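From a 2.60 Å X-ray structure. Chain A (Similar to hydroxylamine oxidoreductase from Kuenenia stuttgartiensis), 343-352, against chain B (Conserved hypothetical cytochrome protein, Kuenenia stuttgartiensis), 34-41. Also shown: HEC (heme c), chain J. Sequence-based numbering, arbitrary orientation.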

# COMPACT_ATOMS: atom_id res chain seq x y z
N ARG A 343 -31.35 1.71 -40.95
CA ARG A 343 -29.98 1.45 -41.35
C ARG A 343 -29.07 2.61 -40.96
O ARG A 343 -27.92 2.40 -40.56
CB ARG A 343 -29.92 1.19 -42.86
CG ARG A 343 -28.52 1.10 -43.45
CD ARG A 343 -27.69 0.02 -42.78
NE ARG A 343 -28.38 -1.27 -42.75
CZ ARG A 343 -28.42 -2.12 -43.77
NH1 ARG A 343 -27.82 -1.82 -44.91
NH2 ARG A 343 -29.08 -3.26 -43.65
N SER A 344 -29.57 3.84 -41.05
CA SER A 344 -28.78 5.00 -40.64
C SER A 344 -28.52 4.99 -39.14
O SER A 344 -27.44 5.41 -38.70
CB SER A 344 -29.47 6.30 -41.04
OG SER A 344 -30.64 6.52 -40.26
N TYR A 345 -29.48 4.51 -38.34
CA TYR A 345 -29.25 4.39 -36.91
C TYR A 345 -28.16 3.37 -36.62
O TYR A 345 -27.33 3.57 -35.72
CB TYR A 345 -30.55 3.99 -36.19
CG TYR A 345 -31.73 4.90 -36.47
CD1 TYR A 345 -31.55 6.23 -36.83
CD2 TYR A 345 -33.03 4.42 -36.35
CE1 TYR A 345 -32.63 7.05 -37.08
CE2 TYR A 345 -34.11 5.24 -36.60
CZ TYR A 345 -33.91 6.55 -36.97
OH TYR A 345 -34.99 7.37 -37.21
N TRP A 346 -28.14 2.26 -37.37
CA TRP A 346 -27.04 1.30 -37.25
C TRP A 346 -25.71 1.95 -37.58
O TRP A 346 -24.71 1.73 -36.89
CB TRP A 346 -27.28 0.10 -38.17
CG TRP A 346 -28.32 -0.86 -37.69
CD1 TRP A 346 -29.58 -1.04 -38.19
CD2 TRP A 346 -28.19 -1.79 -36.61
NE1 TRP A 346 -30.23 -2.02 -37.49
CE2 TRP A 346 -29.40 -2.50 -36.51
CE3 TRP A 346 -27.16 -2.09 -35.71
CZ2 TRP A 346 -29.62 -3.49 -35.56
CZ3 TRP A 346 -27.38 -3.08 -34.76
CH2 TRP A 346 -28.60 -3.76 -34.69
N LEU A 347 -25.68 2.76 -38.65
CA LEU A 347 -24.44 3.40 -39.06
C LEU A 347 -23.93 4.38 -38.01
O LEU A 347 -22.72 4.62 -37.92
CB LEU A 347 -24.63 4.10 -40.41
CG LEU A 347 -24.85 3.15 -41.59
CD1 LEU A 347 -25.10 3.93 -42.88
CD2 LEU A 347 -23.65 2.22 -41.75
N GLU A 348 -24.84 4.96 -37.21
CA GLU A 348 -24.40 5.82 -36.11
C GLU A 348 -23.64 5.02 -35.07
O GLU A 348 -22.69 5.53 -34.46
CB GLU A 348 -25.60 6.52 -35.48
CG GLU A 348 -26.39 7.40 -36.44
CD GLU A 348 -27.44 8.22 -35.73
OE1 GLU A 348 -27.43 9.46 -35.89
OE2 GLU A 348 -28.28 7.64 -35.02
N VAL A 349 -24.03 3.76 -34.84
CA VAL A 349 -23.30 2.90 -33.92
C VAL A 349 -21.93 2.56 -34.48
O VAL A 349 -20.90 2.74 -33.81
CB VAL A 349 -24.11 1.63 -33.60
CG1 VAL A 349 -23.23 0.60 -32.92
CG2 VAL A 349 -25.31 1.97 -32.74
N CYS A 350 -21.89 2.08 -35.73
CA CYS A 350 -20.63 1.64 -36.31
C CYS A 350 -19.67 2.80 -36.53
O CYS A 350 -18.45 2.61 -36.46
CB CYS A 350 -20.89 0.93 -37.64
SG CYS A 350 -22.31 -0.17 -37.67
N ALA A 351 -20.18 4.01 -36.79
CA ALA A 351 -19.31 5.15 -37.06
C ALA A 351 -18.51 5.57 -35.83
O ALA A 351 -17.53 6.31 -35.98
CB ALA A 351 -20.13 6.34 -37.56
N LYS A 352 -18.89 5.11 -34.64
CA LYS A 352 -18.13 5.44 -33.44
C LYS A 352 -16.76 4.76 -33.42
O LYS A 352 -15.87 5.22 -32.69
CB LYS A 352 -18.93 5.05 -32.20
CG LYS A 352 -20.25 5.80 -32.06
CD LYS A 352 -21.08 5.25 -30.91
CE LYS A 352 -22.33 6.08 -30.70
NZ LYS A 352 -21.98 7.49 -30.38
N SER B 34 -23.80 13.11 -42.63
CA SER B 34 -24.59 13.54 -41.48
C SER B 34 -25.47 12.43 -40.93
O SER B 34 -25.91 12.52 -39.78
CB SER B 34 -25.45 14.75 -41.86
OG SER B 34 -26.43 14.39 -42.82
N ARG B 35 -25.74 11.39 -41.72
CA ARG B 35 -26.59 10.30 -41.26
C ARG B 35 -25.97 9.54 -40.10
O ARG B 35 -26.69 9.03 -39.24
CB ARG B 35 -26.88 9.34 -42.41
CG ARG B 35 -25.65 8.60 -42.91
CD ARG B 35 -25.93 7.72 -44.11
NE ARG B 35 -24.70 7.12 -44.61
CZ ARG B 35 -24.64 6.25 -45.62
NH1 ARG B 35 -25.75 5.89 -46.24
NH2 ARG B 35 -23.47 5.76 -46.00
N SER B 36 -24.64 9.46 -40.05
CA SER B 36 -23.93 8.69 -39.04
C SER B 36 -23.15 9.57 -38.08
O SER B 36 -22.35 9.06 -37.28
CB SER B 36 -22.99 7.69 -39.70
OG SER B 36 -21.98 8.36 -40.45
N MET B 37 -23.35 10.88 -38.13
CA MET B 37 -22.55 11.83 -37.37
C MET B 37 -23.31 12.30 -36.14
O MET B 37 -24.51 12.58 -36.21
CB MET B 37 -22.18 13.03 -38.25
CG MET B 37 -21.18 13.99 -37.63
SD MET B 37 -20.57 15.18 -38.84
CE MET B 37 -19.70 14.10 -39.97
N LEU B 38 -22.61 12.39 -35.02
CA LEU B 38 -23.18 12.87 -33.76
C LEU B 38 -22.13 13.65 -32.99
O LEU B 38 -21.08 13.10 -32.64
CB LEU B 38 -23.70 11.70 -32.92
CG LEU B 38 -24.99 11.03 -33.39
CD1 LEU B 38 -25.14 9.64 -32.78
CD2 LEU B 38 -26.18 11.90 -33.04
N PRO B 39 -22.35 14.95 -32.71
CA PRO B 39 -23.54 15.77 -33.01
C PRO B 39 -23.78 15.99 -34.50
O PRO B 39 -22.84 15.96 -35.29
CB PRO B 39 -23.24 17.10 -32.31
CG PRO B 39 -22.18 16.79 -31.31
CD PRO B 39 -21.36 15.71 -31.94
N LYS B 40 -25.04 16.22 -34.86
CA LYS B 40 -25.39 16.45 -36.25
C LYS B 40 -24.81 17.79 -36.73
O LYS B 40 -24.72 18.74 -35.95
CB LYS B 40 -26.91 16.46 -36.42
CG LYS B 40 -27.57 15.13 -36.15
CD LYS B 40 -27.13 14.08 -37.16
CE LYS B 40 -27.67 12.71 -36.81
NZ LYS B 40 -27.12 11.65 -37.71
N PRO B 41 -24.40 17.87 -37.99
CA PRO B 41 -23.89 19.15 -38.51
C PRO B 41 -25.02 20.17 -38.61
O PRO B 41 -26.17 19.83 -38.89
CB PRO B 41 -23.34 18.78 -39.89
CG PRO B 41 -24.11 17.58 -40.28
CD PRO B 41 -24.37 16.82 -39.02
FE HEC J . -16.41 -3.16 -35.69
CHA HEC J . -13.79 -5.24 -36.36
CHB HEC J . -18.01 -4.30 -38.54
CHC HEC J . -19.21 -1.31 -34.92
CHD HEC J . -14.76 -1.79 -33.02
NA HEC J . -16.00 -4.55 -37.16
C1A HEC J . -14.81 -5.24 -37.28
C2A HEC J . -14.84 -5.97 -38.54
C3A HEC J . -16.01 -5.70 -39.14
C4A HEC J . -16.76 -4.80 -38.28
CMA HEC J . -16.47 -6.26 -40.50
CAA HEC J . -13.74 -6.88 -39.10
CBA HEC J . -12.54 -6.03 -39.51
CGA HEC J . -11.56 -6.85 -40.30
O1A HEC J . -10.49 -6.30 -40.67
O2A HEC J . -11.83 -8.05 -40.56
NB HEC J . -18.25 -2.84 -36.59
C1B HEC J . -18.73 -3.46 -37.72
C2B HEC J . -20.12 -3.08 -37.90
C3B HEC J . -20.45 -2.25 -36.90
C4B HEC J . -19.28 -2.08 -36.06
CMB HEC J . -21.01 -3.56 -39.07
CAB HEC J . -21.81 -1.57 -36.65
CBB HEC J . -22.91 -2.60 -36.32
NC HEC J . -16.88 -1.80 -34.25
C1C HEC J . -18.11 -1.17 -34.10
C2C HEC J . -18.07 -0.42 -32.86
C3C HEC J . -16.82 -0.47 -32.38
C4C HEC J . -16.06 -1.39 -33.21
CMC HEC J . -19.20 0.53 -32.39
CAC HEC J . -16.28 0.25 -31.11
CBC HEC J . -17.00 -0.19 -29.81
ND HEC J . -14.57 -3.49 -34.80
C1D HEC J . -14.06 -2.74 -33.74
C2D HEC J . -12.67 -3.11 -33.54
C3D HEC J . -12.38 -4.19 -34.59
C4D HEC J . -13.61 -4.36 -35.32
CMD HEC J . -11.70 -2.54 -32.48
CAD HEC J . -11.05 -4.94 -34.83
CBD HEC J . -10.42 -4.45 -36.13
CGD HEC J . -9.73 -5.59 -36.83
O1D HEC J . -10.38 -6.65 -37.03
O2D HEC J . -8.54 -5.43 -37.21
O HOH W 1 -29.59 8.98 -38.92
O HOH W 2 -21.37 8.13 -34.95
O HOH W 3 -20.27 9.79 -31.96

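A helix that docks against an irregular segment usually does so through one stripe of residues, spaced three and four apart, while its other faces remain free for different work. The chain A stretch here, helical for most of its length and meeting a stretch of chain B that has no regular helix or strand, is a compact example: Ser A344, Leu A347, Glu A348 and Ala A351 supply most of the contact.

Ser A344 opens the stripe. Its CB lies 4.2 Å from CB of Arg B35, and the two residues are further joined by a water that donates to both Ser A344 OG (3.0 Å) and Arg B35 O (2.9 Å). Such a water lets two acceptors share a neighbourhood without facing each other directly. Tyr A345 and Trp A346, next along the helix, make no contact with the chain B stretch.

Leu A347, whose CA-to-CB bond points toward chain B, contributes an apolar surface. Its CD1 packs over one face of the Arg B35 guanidinium, 3.6 Å from CZ. This arrangement is a common one, since the flat face of the group tolerates a hydrocarbon neighbour while its nitrogens bond in the plane; NE and NH2 find partners elsewhere in the structure. On its backbone side, Leu A347 O approaches Ser B36 CB at 3.6 Å.

Glu A348 is the centre of the contact. The backbones come closest here, with Glu A348 CA 4.1 Å from Ser B36 CA, and the side chain, whose CA-to-CB bond points sideways, brings its end nearer. OE1 accepts a hydrogen bond from Lys B40 NZ at 2.9 Å, forming a salt bridge. The ammonium is held in place from its own chain as well: NZ donates to Ser B34 O at 2.6 Å and, weakly, to Met B37 O at 3.2 Å. The loop thus curls around its lysine and presents the charge to the glutamate. Along the way, Glu A348 CG passes 3.3 Å from Arg B35 O, and OE1 lies 3.8 Å from Leu B38 CG. A second water donates to Glu A348 O (3.0 Å) and Ser B36 O (2.7 Å), linking the two backbones.

Val A349 points away, and Cys A350 serves another partner: its SG is covalently bound to heme c CAB at 1.8 Å. Ala A351 returns to the stripe, its CB 3.5 Å from Ser B36 O. Beyond it, a third water weakly connects Lys A352 NZ (3.3 Å) with Leu B38 O (3.5 Å).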